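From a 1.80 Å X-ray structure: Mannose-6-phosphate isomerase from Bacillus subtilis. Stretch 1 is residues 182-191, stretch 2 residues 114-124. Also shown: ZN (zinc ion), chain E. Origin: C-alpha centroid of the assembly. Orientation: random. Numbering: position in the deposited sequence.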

# COMPACT_ATOMS: atom_id res chain seq x y z
N ALA A 182 13.87 -0.33 -4.71
CA ALA A 182 12.67 -1.16 -4.71
C ALA A 182 11.49 -0.36 -5.23
O ALA A 182 11.41 0.84 -5.00
CB ALA A 182 12.36 -1.65 -3.28
N LEU A 183 10.59 -1.04 -5.94
CA LEU A 183 9.38 -0.45 -6.48
C LEU A 183 8.28 -1.29 -5.84
O LEU A 183 8.16 -2.48 -6.14
CB LEU A 183 9.35 -0.61 -8.00
CG LEU A 183 8.06 -0.11 -8.65
CD1 LEU A 183 7.93 1.39 -8.45
CD2 LEU A 183 8.13 -0.45 -10.13
N VAL A 184 7.47 -0.67 -4.99
CA VAL A 184 6.47 -1.41 -4.21
C VAL A 184 5.01 -0.99 -4.31
O VAL A 184 4.72 0.20 -4.43
CB VAL A 184 6.86 -1.31 -2.70
CG1 VAL A 184 5.92 -2.15 -1.81
CG2 VAL A 184 8.29 -1.74 -2.51
N LEU A 185 4.11 -1.98 -4.26
CA LEU A 185 2.67 -1.70 -4.21
C LEU A 185 2.36 -2.00 -2.72
O LEU A 185 2.39 -3.16 -2.27
CB LEU A 185 1.86 -2.61 -5.14
CG LEU A 185 0.35 -2.34 -5.32
CD1 LEU A 185 -0.39 -2.53 -4.00
CD2 LEU A 185 0.13 -0.95 -5.84
N GLU A 186 2.07 -0.94 -1.96
CA GLU A 186 1.81 -1.02 -0.54
C GLU A 186 0.32 -0.87 -0.23
O GLU A 186 -0.30 0.14 -0.57
CB GLU A 186 2.58 0.10 0.17
CG GLU A 186 2.58 0.05 1.69
CD GLU A 186 3.36 1.22 2.25
OE1 GLU A 186 2.94 2.37 2.00
OE2 GLU A 186 4.40 1.00 2.92
N THR A 187 -0.25 -1.88 0.41
CA THR A 187 -1.67 -1.81 0.77
C THR A 187 -1.68 -1.64 2.29
O THR A 187 -1.04 -2.40 2.99
CB THR A 187 -2.42 -3.08 0.31
OG1 THR A 187 -2.31 -3.20 -1.13
CG2 THR A 187 -3.92 -2.99 0.66
N GLN A 188 -2.38 -0.63 2.78
CA GLN A 188 -2.36 -0.37 4.23
C GLN A 188 -3.71 0.15 4.73
O GLN A 188 -4.63 0.39 3.95
CB GLN A 188 -1.26 0.66 4.50
CG GLN A 188 -1.55 2.06 3.93
CD GLN A 188 -0.32 2.69 3.24
OE1 GLN A 188 -0.00 2.37 2.08
NE2 GLN A 188 0.37 3.56 3.95
N GLN A 189 -3.86 0.28 6.05
CA GLN A 189 -5.10 0.85 6.57
C GLN A 189 -5.00 2.32 6.19
O GLN A 189 -3.89 2.83 5.97
CB GLN A 189 -5.16 0.78 8.10
CG GLN A 189 -5.22 -0.62 8.64
CD GLN A 189 -5.37 -0.61 10.13
OE1 GLN A 189 -6.46 -0.36 10.67
NE2 GLN A 189 -4.27 -0.83 10.82
N ASN A 190 -6.15 2.99 6.16
CA ASN A 190 -6.26 4.43 5.83
C ASN A 190 -5.73 5.25 7.02
O ASN A 190 -6.47 5.63 7.94
CB ASN A 190 -7.74 4.71 5.54
CG ASN A 190 -8.02 6.19 5.29
OD1 ASN A 190 -7.10 6.98 5.05
ND2 ASN A 190 -9.29 6.55 5.32
N SER A 191 -4.43 5.50 7.00
CA SER A 191 -3.78 6.16 8.12
C SER A 191 -2.45 6.72 7.66
O SER A 191 -1.90 6.25 6.67
CB SER A 191 -3.54 5.11 9.23
OG SER A 191 -2.53 5.49 10.16
ZN ZN E . 5.71 1.62 6.58
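Stretch 2 114-124: ELGKTECWYII

How does stretch 2 lie on stretch 1? The two run side by side as neighbouring strands of a sheet, residues 119-124 against 182-189, with an angle of 168° between their N-to-C directions, so the pairing is antiparallel. Their axes approach to 4.7 Å, and together the stretches bury 1039 Å². The register descends in stretch 2 as it climbs in stretch 1: Val184 faces Ile123, Leu185 faces Tyr122, Glu186 faces Trp121, Thr187 faces Cys120 and Gln188 faces Glu119. Before Glu119 the chain of stretch 2 is loop or turn, yet residues 114-118 still accompany the end of stretch 1.

What holds the first part of stretch 1? At Leu183 the carbonyl O accepts a hydrogen bond from Ile124 N at 2.9 Å, and the side chains meet through Leu183 CD2 and Ile124 CG2 at 4.0 Å. Val184 belongs to a non-hydrogen-bonded pair, its CA 4.8 Å from Ile123 CA, and its side chain makes apolar contacts: Val184 CG2 lies 3.8 Å from Ile123 CD1 and Val184 CG1 3.7 Å from Trp121 CB. Leu185 then forms a pair bonded in both directions, Leu185 N to Tyr122 O and Tyr122 N to Leu185 O, each 3.0 Å long. Its side chain turns to the other face of the sheet, where Leu185 CB comes within 4.0 Å of Ile124 CD1.

How does the pattern continue through the middle? Glu186 returns to the face of Val184, opposite Trp121 in the register, with the two CA atoms 4.7 Å apart. Its extended chi1 and chi2, both t, carry the carboxylate to the edge of the indole, where Trp121 NE1 donates to Glu186 OE2 at 2.9 Å. The backbone adds a CA-H...O contact, Glu186 CA to Cys120 O at 3.3 Å. Thr187 restores the doubly bonded pattern: Cys120 N reaches Thr187 O at 2.9 Å, and Thr187 N reaches Cys120 O at 3.1 Å. On the face shared with Leu185, Thr187 CB packs 3.8 Å from Cys120 SG.

What lies beside Gln188, next to the zinc ligand Glu119? Gln188 pairs closely with Glu119, CA to CA 4.0 Å, and Gln188 CB stands 3.4 Å from Glu119 CB. Glu119 uses OE2 to bind the zinc ion at 2.5 Å, while its OE1 forms a salt bridge with Lys117 NZ at 3.2 Å. That OE1 is also 3.5 Å from Glu186 OE2, a close approach of two acidic groups.

How does the contact end? Gln189 N donates to Thr118 O at 3.2 Å, extending the backbone bonding past the last bridged pair, Gln188 with Glu119. At Asn190 a water links the stretches, donating to Asn190 O at 2.8 Å and accepting from Leu115 N at 3.1 Å. Ser191 points toward stretch 2, and Ser191 OG donates to Leu115 O at 2.8 Å, fastening the loop ends together.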

# COMPACT_ATOMS: atom_id res chain seq x y z
N GLU A 114 -6.91 8.81 14.53
CA GLU A 114 -6.32 8.27 13.31
C GLU A 114 -6.34 6.75 13.47
O GLU A 114 -6.21 6.23 14.57
CB GLU A 114 -4.87 8.74 13.20
CG GLU A 114 -4.17 8.35 11.93
CD GLU A 114 -4.45 9.34 10.81
OE1 GLU A 114 -3.91 9.17 9.70
OE2 GLU A 114 -5.22 10.28 11.04
N LEU A 115 -6.51 6.03 12.36
CA LEU A 115 -6.50 4.57 12.41
C LEU A 115 -5.07 4.09 12.59
O LEU A 115 -4.12 4.86 12.37
CB LEU A 115 -7.03 3.98 11.10
CG LEU A 115 -8.50 4.16 10.72
CD1 LEU A 115 -8.78 3.46 9.38
CD2 LEU A 115 -9.38 3.58 11.81
N GLY A 116 -4.90 2.84 12.99
CA GLY A 116 -3.55 2.29 13.11
C GLY A 116 -3.08 2.01 11.69
O GLY A 116 -3.82 2.29 10.73
N LYS A 117 -1.88 1.48 11.51
CA LYS A 117 -1.40 1.23 10.15
C LYS A 117 -0.73 -0.14 9.92
O LYS A 117 0.48 -0.24 9.72
CB LYS A 117 -0.45 2.37 9.70
CG LYS A 117 -0.24 2.60 8.19
CD LYS A 117 0.40 4.03 8.04
CE LYS A 117 0.76 4.48 6.67
NZ LYS A 117 1.93 3.77 6.14
N THR A 118 -1.54 -1.19 9.98
CA THR A 118 -1.05 -2.52 9.62
C THR A 118 -0.98 -2.37 8.09
O THR A 118 -1.80 -1.68 7.50
CB THR A 118 -2.06 -3.58 10.03
OG1 THR A 118 -1.92 -3.81 11.44
CG2 THR A 118 -1.84 -4.90 9.26
N GLU A 119 0.02 -2.99 7.46
CA GLU A 119 0.18 -2.85 6.01
C GLU A 119 0.90 -4.06 5.42
O GLU A 119 1.27 -4.98 6.14
CB GLU A 119 0.99 -1.59 5.72
CG GLU A 119 2.37 -1.66 6.38
CD GLU A 119 3.21 -0.42 6.17
OE1 GLU A 119 2.64 0.64 5.89
OE2 GLU A 119 4.45 -0.53 6.29
N CYS A 120 1.07 -4.05 4.11
CA CYS A 120 1.78 -5.14 3.46
C CYS A 120 2.43 -4.62 2.18
O CYS A 120 2.03 -3.57 1.61
CB CYS A 120 0.83 -6.31 3.19
SG CYS A 120 -0.44 -5.93 1.95
N TRP A 121 3.46 -5.33 1.74
CA TRP A 121 4.21 -4.93 0.57
C TRP A 121 4.30 -6.01 -0.48
O TRP A 121 4.60 -7.17 -0.17
CB TRP A 121 5.66 -4.59 0.94
CG TRP A 121 5.83 -3.53 1.93
CD1 TRP A 121 5.12 -2.37 2.02
CD2 TRP A 121 6.81 -3.49 2.98
NE1 TRP A 121 5.60 -1.60 3.06
CE2 TRP A 121 6.64 -2.27 3.66
CE3 TRP A 121 7.82 -4.37 3.39
CZ2 TRP A 121 7.44 -1.90 4.75
CZ3 TRP A 121 8.62 -4.00 4.48
CH2 TRP A 121 8.42 -2.78 5.14
N TYR A 122 4.01 -5.63 -1.72
CA TYR A 122 4.20 -6.55 -2.83
C TYR A 122 5.36 -5.91 -3.57
O TYR A 122 5.27 -4.75 -3.99
CB TYR A 122 3.00 -6.62 -3.78
CG TYR A 122 3.34 -7.39 -5.02
CD1 TYR A 122 3.50 -8.78 -4.97
CD2 TYR A 122 3.59 -6.73 -6.24
CE1 TYR A 122 3.91 -9.49 -6.10
CE2 TYR A 122 4.00 -7.45 -7.38
CZ TYR A 122 4.16 -8.83 -7.30
OH TYR A 122 4.64 -9.55 -8.39
N ILE A 123 6.45 -6.65 -3.74
CA ILE A 123 7.60 -6.11 -4.43
C ILE A 123 7.43 -6.26 -5.94
O ILE A 123 7.56 -7.36 -6.49
CB ILE A 123 8.89 -6.83 -3.99
CG1 ILE A 123 9.01 -6.82 -2.46
CG2 ILE A 123 10.11 -6.19 -4.68
CD1 ILE A 123 9.06 -5.40 -1.81
N ILE A 124 7.14 -5.15 -6.62
CA ILE A 124 6.95 -5.21 -8.05
C ILE A 124 8.31 -5.45 -8.72
O ILE A 124 8.44 -6.33 -9.57
CB ILE A 124 6.36 -3.88 -8.61
CG1 ILE A 124 4.97 -3.62 -7.99
CG2 ILE A 124 6.20 -3.99 -10.12
CD1 ILE A 124 4.50 -2.16 -8.13
O HOH W 1 -7.34 7.55 9.76
O HOH W 2 3.52 4.57 3.38
O HOH W 3 3.75 2.91 5.49